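Local coordinates for periplasmic binding protein (Veillonella parvula, PDB 4LJS), which is probably the substrate-binding component of an ABC transporter, capturing its ligand outside the inner membrane and presenting it for uptake, at residues P195-I200 with H308-N313; R208-G211 with L215-N218; I248-S253 with D261-Y266; V276-L279 with R283-F286. All coordinates share one frame; numbering follows the deposited sequence.

Contact 1 of 4, residues P195-I200 with H308-N313; sequences PKALFI and HGLYPN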
loop_
_atom_site.group_PDB
_atom_site.type_symbol
_atom_site.label_atom_id
_atom_site.label_comp_id
_atom_site.label_asym_id
_atom_site.label_seq_id
_atom_site.Cartn_x
_atom_site.Cartn_y
_atom_site.Cartn_z
ATOM N N PRO A 195 -16.040 18.066 -0.435
ATOM C CA PRO A 195 -16.770 17.116 0.411
ATOM C C PRO A 195 -16.054 16.915 1.746
ATOM O O PRO A 195 -14.828 16.995 1.800
ATOM C CB PRO A 195 -16.731 15.826 -0.412
ATOM C CG PRO A 195 -15.479 15.938 -1.209
ATOM C CD PRO A 195 -15.348 17.398 -1.552
ATOM N N LYS A 196 -16.813 16.675 2.810
ATOM C CA LYS A 196 -16.222 16.386 4.112
ATOM C C LYS A 196 -16.138 14.872 4.347
ATOM O O LYS A 196 -17.166 14.191 4.459
ATOM C CB LYS A 196 -17.014 17.071 5.234
ATOM C CG LYS A 196 -16.460 16.784 6.625
ATOM C CD LYS A 196 -16.210 18.050 7.438
ATOM C CE LYS A 196 -17.502 18.653 7.945
ATOM N NZ LYS A 196 -17.273 19.418 9.204
ATOM N N ALA A 197 -14.915 14.356 4.429
ATOM C CA ALA A 197 -14.693 12.912 4.504
ATOM C C ALA A 197 -14.222 12.423 5.876
ATOM O O ALA A 197 -13.493 13.124 6.586
ATOM C CB ALA A 197 -13.698 12.472 3.431
ATOM N N LEU A 198 -14.636 11.207 6.226
ATOM C CA LEU A 198 -14.159 10.540 7.429
ATOM C C LEU A 198 -13.592 9.170 7.091
ATOM O O LEU A 198 -14.266 8.355 6.461
ATOM C CB LEU A 198 -15.291 10.388 8.447
ATOM C CG LEU A 198 -14.935 9.544 9.672
ATOM C CD1 LEU A 198 -13.915 10.265 10.547
ATOM C CD2 LEU A 198 -16.179 9.167 10.464
ATOM N N PHE A 199 -12.352 8.922 7.509
ATOM C CA PHE A 199 -11.729 7.615 7.332
ATOM C C PHE A 199 -11.592 6.928 8.680
ATOM O O PHE A 199 -10.915 7.434 9.580
ATOM C CB PHE A 199 -10.345 7.747 6.702
ATOM C CG PHE A 199 -10.350 8.397 5.350
ATOM C CD1 PHE A 199 -10.377 9.779 5.227
ATOM C CD2 PHE A 199 -10.308 7.628 4.201
ATOM C CE1 PHE A 199 -10.370 10.378 3.979
ATOM C CE2 PHE A 199 -10.301 8.219 2.949
ATOM C CZ PHE A 199 -10.338 9.598 2.839
ATOM N N ILE A 200 -12.242 5.780 8.821
ATOM C CA ILE A 200 -12.168 5.019 10.060
ATOM C C ILE A 200 -12.061 3.526 9.800
ATOM O O ILE A 200 -12.533 3.029 8.776
ATOM C CB ILE A 200 -13.392 5.266 10.970
ATOM C CG1 ILE A 200 -14.689 5.129 10.169
ATOM C CG2 ILE A 200 -13.307 6.638 11.616
ATOM C CD1 ILE A 200 -15.922 4.963 11.025
ATOM N N HIS A 308 -13.902 8.242 -6.316
ATOM C CA HIS A 308 -15.252 7.867 -6.714
ATOM C C HIS A 308 -16.254 8.094 -5.582
ATOM O O HIS A 308 -17.376 8.521 -5.831
ATOM C CB HIS A 308 -15.304 6.422 -7.220
ATOM C CG HIS A 308 -14.718 6.242 -8.591
ATOM N ND1 HIS A 308 -13.545 6.852 -8.988
ATOM C CD2 HIS A 308 -15.143 5.517 -9.655
ATOM C CE1 HIS A 308 -13.273 6.512 -10.236
ATOM N NE2 HIS A 308 -14.229 5.705 -10.665
ATOM N N GLY A 309 -15.838 7.834 -4.343
ATOM C CA GLY A 309 -16.674 8.106 -3.185
ATOM C C GLY A 309 -16.811 9.587 -2.848
ATOM O O GLY A 309 -17.865 10.039 -2.383
ATOM N N LEU A 310 -15.746 10.355 -3.069
ATOM C CA LEU A 310 -15.781 11.784 -2.770
ATOM C C LEU A 310 -16.637 12.520 -3.786
ATOM O O LEU A 310 -17.395 13.421 -3.431
ATOM C CB LEU A 310 -14.371 12.383 -2.763
ATOM C CG LEU A 310 -13.460 12.038 -1.587
ATOM C CD1 LEU A 310 -12.060 12.582 -1.843
ATOM C CD2 LEU A 310 -14.040 12.586 -0.284
ATOM N N TYR A 311 -16.532 12.117 -5.050
ATOM C CA TYR A 311 -17.199 12.849 -6.126
ATOM C C TYR A 311 -18.126 11.999 -7.008
ATOM O O TYR A 311 -17.842 11.797 -8.185
ATOM C CB TYR A 311 -16.139 13.553 -6.976
ATOM C CG TYR A 311 -15.242 14.457 -6.158
ATOM C CD1 TYR A 311 -15.686 15.702 -5.727
ATOM C CD2 TYR A 311 -13.956 14.061 -5.796
ATOM C CE1 TYR A 311 -14.873 16.532 -4.982
ATOM C CE2 TYR A 311 -13.131 14.898 -5.041
ATOM C CZ TYR A 311 -13.597 16.130 -4.640
ATOM O OH TYR A 311 -12.799 16.971 -3.890
ATOM N N PRO A 312 -19.253 11.525 -6.443
ATOM C CA PRO A 312 -20.195 10.622 -7.125
ATOM C C PRO A 312 -20.759 11.205 -8.420
ATOM O O PRO A 312 -21.132 10.455 -9.322
ATOM C CB PRO A 312 -21.336 10.461 -6.109
ATOM C CG PRO A 312 -20.754 10.856 -4.803
ATOM C CD PRO A 312 -19.743 11.915 -5.109
ATOM N N ASN A 313 -20.831 12.526 -8.512
ATOM C CA ASN A 313 -21.338 13.153 -9.727
ATOM C C ASN A 313 -20.340 13.106 -10.874
ATOM O O ASN A 313 -20.728 13.038 -12.037
ATOM C CB ASN A 313 -21.780 14.591 -9.462
ATOM C CG ASN A 313 -23.065 14.661 -8.672
ATOM O OD1 ASN A 313 -23.945 13.810 -8.821
ATOM N ND2 ASN A 313 -23.180 15.671 -7.816
#
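Leu-310 and Tyr-311 reach Pro-195 through similar first torsions. In both, CG lies beside the backbone N and opposite the carbonyl carbon (chi1 -73° for Leu-310, -56° for Tyr-311). The CB of each does not aim at residues 195-200, but the end of each side chain bends closer. Leu-310 then uses one branch. Its CD2 lies 3.8 Å from Pro-195 CG. The same methyl is 3.7 Å from Ala-197 CB, which points toward the helix end. Pro-195 and Leu-310 cross at about a right angle. Leu-310 meets Pro-195 and Ala-197 through apolar carbons.

The segments join strand 196-203 to the C-terminal end of helix 299-310, which packs against the mixed sheet of the C-terminal lobe. Val-247 on the neighbouring strand also touches both Ala-197 and Leu-310. Tyr-311 is the first residue to leave the helical path, and it sends its ring across the proline at about a right angle.

The phenol end does the touching. Pro-195 CD is 3.6 Å from Tyr-311 CE1 and 3.5 Å from Tyr-311 OH, approaching the ring obliquely. The hydroxyl has its polar partner in Leu-223 O, to which it hydrogen bonds. One side chain therefore packs against Pro-195 CD and holds the Leu-223 carbonyl. With an alanine here, Leu-223 O would probably be left without its hydroxyl mate and the CD side of Pro-195 would lose its cover. Tyr-311 also rests on Thr-189, next to the end of the long helix 168-188.

Contact 2 of 4, residues R208-G211 with L215-N218; sequences RLYG and LAGN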
loop_
_atom_site.group_PDB
_atom_site.type_symbol
_atom_site.label_atom_id
_atom_site.label_comp_id
_atom_site.label_asym_id
_atom_site.label_seq_id
_atom_site.Cartn_x
_atom_site.Cartn_y
_atom_site.Cartn_z
ATOM N N ARG A 208 -11.487 3.364 14.980
ATOM C CA ARG A 208 -10.090 3.737 14.846
ATOM C C ARG A 208 -9.992 4.840 13.792
ATOM O O ARG A 208 -10.448 4.662 12.668
ATOM C CB ARG A 208 -9.285 2.501 14.437
ATOM C CG ARG A 208 -7.792 2.699 14.255
ATOM C CD ARG A 208 -7.124 1.366 13.909
ATOM N NE ARG A 208 -7.008 0.477 15.070
ATOM C CZ ARG A 208 -6.582 -0.787 15.011
ATOM N NH1 ARG A 208 -6.253 -1.324 13.846
ATOM N NH2 ARG A 208 -6.491 -1.520 16.115
ATOM N N LEU A 209 -9.419 5.981 14.163
ATOM C CA LEU A 209 -9.380 7.148 13.279
ATOM C C LEU A 209 -8.119 7.230 12.415
ATOM O O LEU A 209 -7.013 7.019 12.899
ATOM C CB LEU A 209 -9.515 8.433 14.101
ATOM C CG LEU A 209 -9.253 9.749 13.361
ATOM C CD1 LEU A 209 -10.315 10.021 12.303
ATOM C CD2 LEU A 209 -9.165 10.903 14.340
ATOM N N TYR A 210 -8.298 7.543 11.136
ATOM C CA TYR A 210 -7.176 7.808 10.237
ATOM C C TYR A 210 -7.206 9.266 9.804
ATOM O O TYR A 210 -8.039 9.659 8.992
ATOM C CB TYR A 210 -7.238 6.911 9.001
ATOM C CG TYR A 210 -6.893 5.459 9.252
ATOM C CD1 TYR A 210 -7.643 4.685 10.130
ATOM C CD2 TYR A 210 -5.828 4.861 8.599
ATOM C CE1 TYR A 210 -7.335 3.351 10.357
ATOM C CE2 TYR A 210 -5.513 3.529 8.815
ATOM C CZ TYR A 210 -6.270 2.778 9.693
ATOM O OH TYR A 210 -5.958 1.455 9.910
ATOM N N GLY A 211 -6.291 10.063 10.347
ATOM C CA GLY A 211 -6.296 11.495 10.116
ATOM C C GLY A 211 -5.261 11.996 9.128
ATOM O O GLY A 211 -4.785 11.262 8.260
ATOM N N LEU A 215 -1.750 7.975 5.318
ATOM C CA LEU A 215 -1.845 7.988 3.866
ATOM C C LEU A 215 -3.295 8.148 3.396
ATOM O O LEU A 215 -3.563 8.891 2.450
ATOM C CB LEU A 215 -1.212 6.737 3.258
ATOM C CG LEU A 215 -1.434 6.608 1.744
ATOM C CD1 LEU A 215 -0.792 7.777 0.982
ATOM C CD2 LEU A 215 -0.898 5.291 1.252
ATOM N N ALA A 216 -4.227 7.459 4.057
ATOM C CA ALA A 216 -5.641 7.624 3.730
ATOM C C ALA A 216 -6.042 9.085 3.853
ATOM O O ALA A 216 -6.751 9.612 2.998
ATOM C CB ALA A 216 -6.520 6.749 4.614
ATOM N N GLY A 217 -5.578 9.736 4.916
ATOM C CA GLY A 217 -5.829 11.154 5.110
ATOM C C GLY A 217 -5.227 11.966 3.974
ATOM O O GLY A 217 -5.873 12.860 3.426
ATOM N N ASN A 218 -3.991 11.638 3.604
ATOM C CA ASN A 218 -3.296 12.368 2.549
ATOM C C ASN A 218 -3.962 12.169 1.194
ATOM O O ASN A 218 -3.933 13.054 0.337
ATOM C CB ASN A 218 -1.818 11.971 2.491
ATOM C CG ASN A 218 -1.017 12.805 1.496
ATOM O OD1 ASN A 218 -0.548 12.298 0.474
ATOM N ND2 ASN A 218 -0.857 14.089 1.793
#
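Ala-216 and Gly-217, in the first turn of helix 215-222, meet Tyr-210 and Gly-211, which follow on from strand 206-209. The helix begins with Leu-215. Its side chain points away from residues 208-211 and packs on Pro-295.

Ala-216 comes next and faces the other segment. Its CB lies 4.4 Å from Tyr-210 CB, and it approaches the tyrosine ring obliquely. This is loose apolar packing. Arg-208 O lies at the edge of the ring, in plane. The hold on the ring comes from its far end, where Tyr-210 OH hydrogen bonds to Glu-201 OE1. The same carboxylate oxygen forms a salt bridge with Arg-208 NH1.

Gly-217 makes the closest approach. Its CA is 3.3 Å from Gly-211 O in a CA-H...O contact, with an angle of 156° at the hydrogen. The nearest CA atoms, Gly-211 CA and Gly-217 CA, are 5.0 Å apart. A CB on Gly-217 would point toward this carbonyl and lie only 1.9 Å from Gly-211 O. The bare backbone is what permits the approach. Thr-214 OG1 strengthens the join, since it bonds to both Gly-211 O and Gly-217 N.

Asn-218 turns its side-chain end away from residues 208-211, and its OD1 accepts a hydrogen bond from Met-151 N.

Strand 206-209 is antiparallel to strand 196-203 in a hairpin, and the chain then leads within a few residues into helix 215-222. Phe-199 of strand 196-203 and Ile-251 of strand 247-252 each touch both Tyr-210 and Ala-216, so the helix start and the tyrosine share one patch of the sheet.

Contact 3 of 4, residues I248-S253 with D261-Y266; sequences IFLIVS and DVIMNY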
loop_
_atom_site.group_PDB
_atom_site.type_symbol
_atom_site.label_atom_id
_atom_site.label_comp_id
_atom_site.label_asym_id
_atom_site.label_seq_id
_atom_site.Cartn_x
_atom_site.Cartn_y
_atom_site.Cartn_z
ATOM N N ILE A 248 -18.277 8.451 4.431
ATOM C CA ILE A 248 -17.435 7.694 5.341
ATOM C C ILE A 248 -16.691 6.602 4.595
ATOM O O ILE A 248 -17.281 5.844 3.829
ATOM C CB ILE A 248 -18.261 7.028 6.446
ATOM C CG1 ILE A 248 -18.914 8.087 7.333
ATOM C CG2 ILE A 248 -17.384 6.088 7.280
ATOM C CD1 ILE A 248 -19.841 7.511 8.380
ATOM N N PHE A 249 -15.389 6.524 4.819
ATOM C CA PHE A 249 -14.625 5.393 4.317
ATOM C C PHE A 249 -14.325 4.424 5.451
ATOM O O PHE A 249 -13.713 4.793 6.458
ATOM C CB PHE A 249 -13.361 5.867 3.609
ATOM C CG PHE A 249 -13.645 6.647 2.360
ATOM C CD1 PHE A 249 -13.977 5.991 1.180
ATOM C CD2 PHE A 249 -13.634 8.029 2.370
ATOM C CE1 PHE A 249 -14.259 6.694 0.033
ATOM C CE2 PHE A 249 -13.909 8.743 1.219
ATOM C CZ PHE A 249 -14.224 8.075 0.048
ATOM N N LEU A 250 -14.801 3.196 5.290
ATOM C CA LEU A 250 -14.545 2.130 6.253
ATOM C C LEU A 250 -13.315 1.332 5.836
ATOM O O LEU A 250 -13.362 0.544 4.886
ATOM C CB LEU A 250 -15.750 1.195 6.357
ATOM C CG LEU A 250 -17.043 1.771 6.937
ATOM C CD1 LEU A 250 -18.086 0.671 7.085
ATOM C CD2 LEU A 250 -16.785 2.452 8.275
ATOM N N ILE A 251 -12.216 1.545 6.545
ATOM C CA ILE A 251 -10.973 0.842 6.258
ATOM C C ILE A 251 -10.997 -0.572 6.837
ATOM O O ILE A 251 -11.323 -0.767 8.007
ATOM C CB ILE A 251 -9.762 1.644 6.767
ATOM C CG1 ILE A 251 -9.690 2.981 6.021
ATOM C CG2 ILE A 251 -8.472 0.856 6.587
ATOM C CD1 ILE A 251 -8.676 3.951 6.575
ATOM N N VAL A 252 -10.675 -1.559 6.004
ATOM C CA VAL A 252 -10.730 -2.957 6.425
ATOM C C VAL A 252 -9.408 -3.658 6.184
ATOM O O VAL A 252 -8.880 -3.628 5.069
ATOM C CB VAL A 252 -11.805 -3.747 5.662
ATOM C CG1 VAL A 252 -12.037 -5.112 6.334
ATOM C CG2 VAL A 252 -13.092 -2.952 5.579
ATOM N N SER A 253 -8.886 -4.303 7.222
ATOM C CA SER A 253 -7.633 -5.034 7.114
ATOM C C SER A 253 -7.845 -6.408 6.496
ATOM O O SER A 253 -8.972 -6.900 6.429
ATOM C CB SER A 253 -6.987 -5.197 8.489
ATOM O OG SER A 253 -7.803 -5.984 9.330
ATOM N N ASP A 261 -19.470 -7.787 5.958
ATOM C CA ASP A 261 -20.898 -7.493 6.033
ATOM C C ASP A 261 -21.322 -7.134 7.456
ATOM O O ASP A 261 -22.163 -6.257 7.660
ATOM C CB ASP A 261 -21.713 -8.678 5.514
ATOM C CG ASP A 261 -21.259 -9.137 4.138
ATOM O OD1 ASP A 261 -20.520 -8.381 3.469
ATOM O OD2 ASP A 261 -21.645 -10.251 3.726
ATOM N N VAL A 262 -20.726 -7.813 8.432
ATOM C CA VAL A 262 -20.994 -7.540 9.839
ATOM C C VAL A 262 -20.472 -6.164 10.245
ATOM O O VAL A 262 -21.115 -5.452 11.015
ATOM C CB VAL A 262 -20.386 -8.627 10.748
ATOM C CG1 VAL A 262 -20.631 -8.305 12.217
ATOM C CG2 VAL A 262 -20.963 -9.989 10.397
ATOM N N ILE A 263 -19.309 -5.787 9.720
ATOM C CA ILE A 263 -18.761 -4.458 9.968
ATOM C C ILE A 263 -19.690 -3.381 9.416
ATOM O O ILE A 263 -20.047 -2.432 10.120
ATOM C CB ILE A 263 -17.377 -4.269 9.315
ATOM C CG1 ILE A 263 -16.359 -5.258 9.888
ATOM C CG2 ILE A 263 -16.893 -2.846 9.516
ATOM C CD1 ILE A 263 -16.083 -5.073 11.362
HETATM N N MSE A 264 -20.072 -3.534 8.150
HETATM C CA MSE A 264 -20.898 -2.546 7.467
HETATM C C MSE A 264 -22.233 -2.404 8.173
HETATM O O MSE A 264 -22.707 -1.295 8.418
HETATM C CB MSE A 264 -21.131 -2.941 6.009
HETATM C CG MSE A 264 -22.043 -1.979 5.257
HETATM SE SE MSE A 264 -21.243 -0.209 5.008
HETATM C CE MSE A 264 -20.020 -0.621 3.546
ATOM N N ASN A 265 -22.828 -3.539 8.514
ATOM C CA ASN A 265 -24.121 -3.534 9.173
ATOM C C ASN A 265 -24.068 -2.879 10.551
ATOM O O ASN A 265 -25.013 -2.200 10.956
ATOM C CB ASN A 265 -24.686 -4.947 9.271
ATOM C CG ASN A 265 -26.165 -4.953 9.557
ATOM O OD1 ASN A 265 -26.583 -4.975 10.714
ATOM N ND2 ASN A 265 -26.972 -4.916 8.502
ATOM N N TYR A 266 -22.962 -3.078 11.263
ATOM C CA TYR A 266 -22.764 -2.429 12.557
ATOM C C TYR A 266 -22.740 -0.905 12.415
ATOM O O TYR A 266 -23.302 -0.184 13.239
ATOM C CB TYR A 266 -21.473 -2.920 13.219
ATOM C CG TYR A 266 -21.111 -2.181 14.494
ATOM C CD1 TYR A 266 -20.105 -1.220 14.506
ATOM C CD2 TYR A 266 -21.775 -2.446 15.685
ATOM C CE1 TYR A 266 -19.772 -0.544 15.673
ATOM C CE2 TYR A 266 -21.449 -1.776 16.853
ATOM C CZ TYR A 266 -20.450 -0.827 16.841
ATOM O OH TYR A 266 -20.128 -0.164 18.004
#
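Leu-250 is the strand residue that meets the helix, and Ile-263 and Met-264 receive it. Leu-250 gives up more surface than either partner. Its CB points toward helix 260-268. Its CG lies beside the backbone N (chi1 -66°) and chi2 is extended, and the two torsions together carry CD1 toward the helix. The other methyl, CD2, turns to Ile-200 on the adjacent strand.

Met-264 is built as selenomethionine. Its SE sits 3.9 Å from Leu-250 CD1. The CB does not aim at the strand, yet the chain bends at chi2 and again at chi3 (67° and 77°), and the fold-back brings the selenium over. The two side chains meet at a slant. Met-264 also lies against Val-284 and Phe-286 of the next strand.

Ile-263 comes from the preceding helix position, with its CB toward the strand. Its CG2 branch meets the same Leu-250 CD1, at 4.4 Å, a looser touch. Ile-263 also rests on Val-202 of strand 196-203.

Strand 247-252 and helix 260-268 are the first strand and the first helix of a beta-alpha-beta crossover that returns through strand 284-288, parallel to the first. Leu-250 CA and Met-264 CA are 8.0 Å apart, and the three side chains bridge the interval.

Backbone bonds within the helix, such as the 2.9 Å bond from Asn-265 N to Asp-261 O, run along it and not to the strand. What meets between the two elements is carbon and selenium. The attraction is hydrophobic and largely undirected, and it rests on packing of one leucine methyl against both partners.

Contact 4 of 4, residues V276-L279 with R283-F286; sequences VNAL and RVHF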
loop_
_atom_site.group_PDB
_atom_site.type_symbol
_atom_site.label_atom_id
_atom_site.label_comp_id
_atom_site.label_asym_id
_atom_site.label_seq_id
_atom_site.Cartn_x
_atom_site.Cartn_y
_atom_site.Cartn_z
ATOM N N VAL A 276 -26.384 11.324 10.595
ATOM C CA VAL A 276 -25.221 11.757 9.832
ATOM C C VAL A 276 -25.475 11.696 8.320
ATOM O O VAL A 276 -26.041 10.726 7.816
ATOM C CB VAL A 276 -23.977 10.926 10.217
ATOM C CG1 VAL A 276 -22.794 11.280 9.344
ATOM C CG2 VAL A 276 -23.639 11.141 11.691
ATOM N N ASN A 277 -25.061 12.744 7.612
ATOM C CA ASN A 277 -25.284 12.859 6.171
ATOM C C ASN A 277 -24.845 11.645 5.369
ATOM O O ASN A 277 -25.577 11.177 4.498
ATOM C CB ASN A 277 -24.592 14.106 5.619
ATOM C CG ASN A 277 -25.275 15.387 6.044
ATOM O OD1 ASN A 277 -26.435 15.382 6.471
ATOM N ND2 ASN A 277 -24.561 16.499 5.920
ATOM N N ALA A 278 -23.647 11.147 5.664
ATOM C CA ALA A 278 -23.099 9.986 4.966
ATOM C C ALA A 278 -24.025 8.775 5.070
ATOM O O ALA A 278 -24.175 8.012 4.112
ATOM C CB ALA A 278 -21.713 9.644 5.504
ATOM N N LEU A 279 -24.646 8.607 6.236
ATOM C CA LEU A 279 -25.619 7.536 6.439
ATOM C C LEU A 279 -26.943 7.795 5.714
ATOM O O LEU A 279 -27.458 6.912 5.032
ATOM C CB LEU A 279 -25.866 7.292 7.932
ATOM C CG LEU A 279 -24.892 6.320 8.608
ATOM C CD1 LEU A 279 -25.483 5.786 9.893
ATOM C CD2 LEU A 279 -24.571 5.179 7.680
ATOM N N ARG A 283 -23.593 6.993 1.720
ATOM C CA ARG A 283 -22.233 7.207 1.250
ATOM C C ARG A 283 -21.234 6.662 2.269
ATOM O O ARG A 283 -20.473 7.398 2.896
ATOM C CB ARG A 283 -22.009 8.688 0.922
ATOM C CG ARG A 283 -22.974 9.195 -0.158
ATOM C CD ARG A 283 -22.730 10.652 -0.528
ATOM N NE ARG A 283 -21.367 10.882 -1.009
ATOM C CZ ARG A 283 -20.843 12.088 -1.197
ATOM N NH1 ARG A 283 -21.571 13.169 -0.949
ATOM N NH2 ARG A 283 -19.594 12.216 -1.626
ATOM N N VAL A 284 -21.275 5.347 2.441
ATOM C CA VAL A 284 -20.373 4.648 3.336
ATOM C C VAL A 284 -19.764 3.523 2.522
ATOM O O VAL A 284 -20.471 2.619 2.073
ATOM C CB VAL A 284 -21.125 4.075 4.551
ATOM C CG1 VAL A 284 -20.166 3.331 5.475
ATOM C CG2 VAL A 284 -21.866 5.191 5.301
ATOM N N HIS A 285 -18.454 3.587 2.309
ATOM C CA HIS A 285 -17.806 2.645 1.408
ATOM C C HIS A 285 -16.614 1.950 2.046
ATOM O O HIS A 285 -15.907 2.536 2.872
ATOM C CB HIS A 285 -17.349 3.368 0.140
ATOM C CG HIS A 285 -18.348 4.352 -0.381
ATOM N ND1 HIS A 285 -19.413 3.982 -1.175
ATOM C CD2 HIS A 285 -18.446 5.694 -0.222
ATOM C CE1 HIS A 285 -20.123 5.053 -1.481
ATOM N NE2 HIS A 285 -19.558 6.104 -0.915
ATOM N N PHE A 286 -16.396 0.702 1.640
ATOM C CA PHE A 286 -15.238 -0.066 2.078
ATOM C C PHE A 286 -13.968 0.455 1.415
ATOM O O PHE A 286 -13.970 0.802 0.236
ATOM C CB PHE A 286 -15.424 -1.544 1.726
ATOM C CG PHE A 286 -16.336 -2.283 2.664
ATOM C CD1 PHE A 286 -16.130 -2.235 4.034
ATOM C CD2 PHE A 286 -17.401 -3.029 2.173
ATOM C CE1 PHE A 286 -16.963 -2.928 4.905
ATOM C CE2 PHE A 286 -18.240 -3.722 3.036
ATOM C CZ PHE A 286 -18.022 -3.669 4.406
#
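Ala-278 and Arg-283 are joined by a backbone hydrogen bond that closes the turn between helix 277-280 and strand 284-288. Arg-283 N donates to Ala-278 O over 2.7 Å, with an angle of 161° at the hydrogen. The donor lies in the carbonyl plane. This is the sole hydrogen bond between the two segments.

The apolar contacts lie beside it. Val-284 points its CB toward the helix. Its CG1 is anti to the backbone N (chi1 179°), which places CG2 on the helix side. CG2 meets Leu-279 CD2 at 3.6 Å. Leu-279 starts out pointing away, but its end comes back to the valine. Ala-278 CB lies farther from Val-284 CG2, at 4.5 Å.

Two carbon-to-oxygen van der Waals contacts flank the turn. Val-284 CG2 is 3.8 Å from Ala-278 O, the bonded carbonyl. Ala-278 CB is 3.7 Å from Arg-283 O.

Among polar side chains, Arg-283 leads its guanidinium away from the turn. Its NH2 hydrogen bonds to Gly-309 O near the end of helix 299-310.

Strand 284-288 runs parallel to strand 247-252, where Ile-248 touches Ala-278 and Leu-250 touches Val-284. Helix 260-268 lies on the side of the sheet to which Val-284 points: its Leu-268 meets Leu-279 and Val-284.

In the fold
All four contacts belong to the C-terminal lobe and reach one mixed sheet, whose strands run 206-209, 196-203, 247-252, 284-288 across it; the short strand 226-227 also pairs with 196-203. Along the chain, contact 1 closes a long loop, and contacts 2, 3 and 4 follow in series inside it. Contacts 1 and 4 have centres about 8 Å apart and contacts 3 and 4 about 10 Å. Contacts 2 and 4, with centres about 16 Å apart, do not touch. Strand pairing links contact 1 to 2, 1 to 3 and 3 to 4. Helices on both faces give the layered lobe expected of a periplasmic binding protein, which probably holds its ligand between two such lobes.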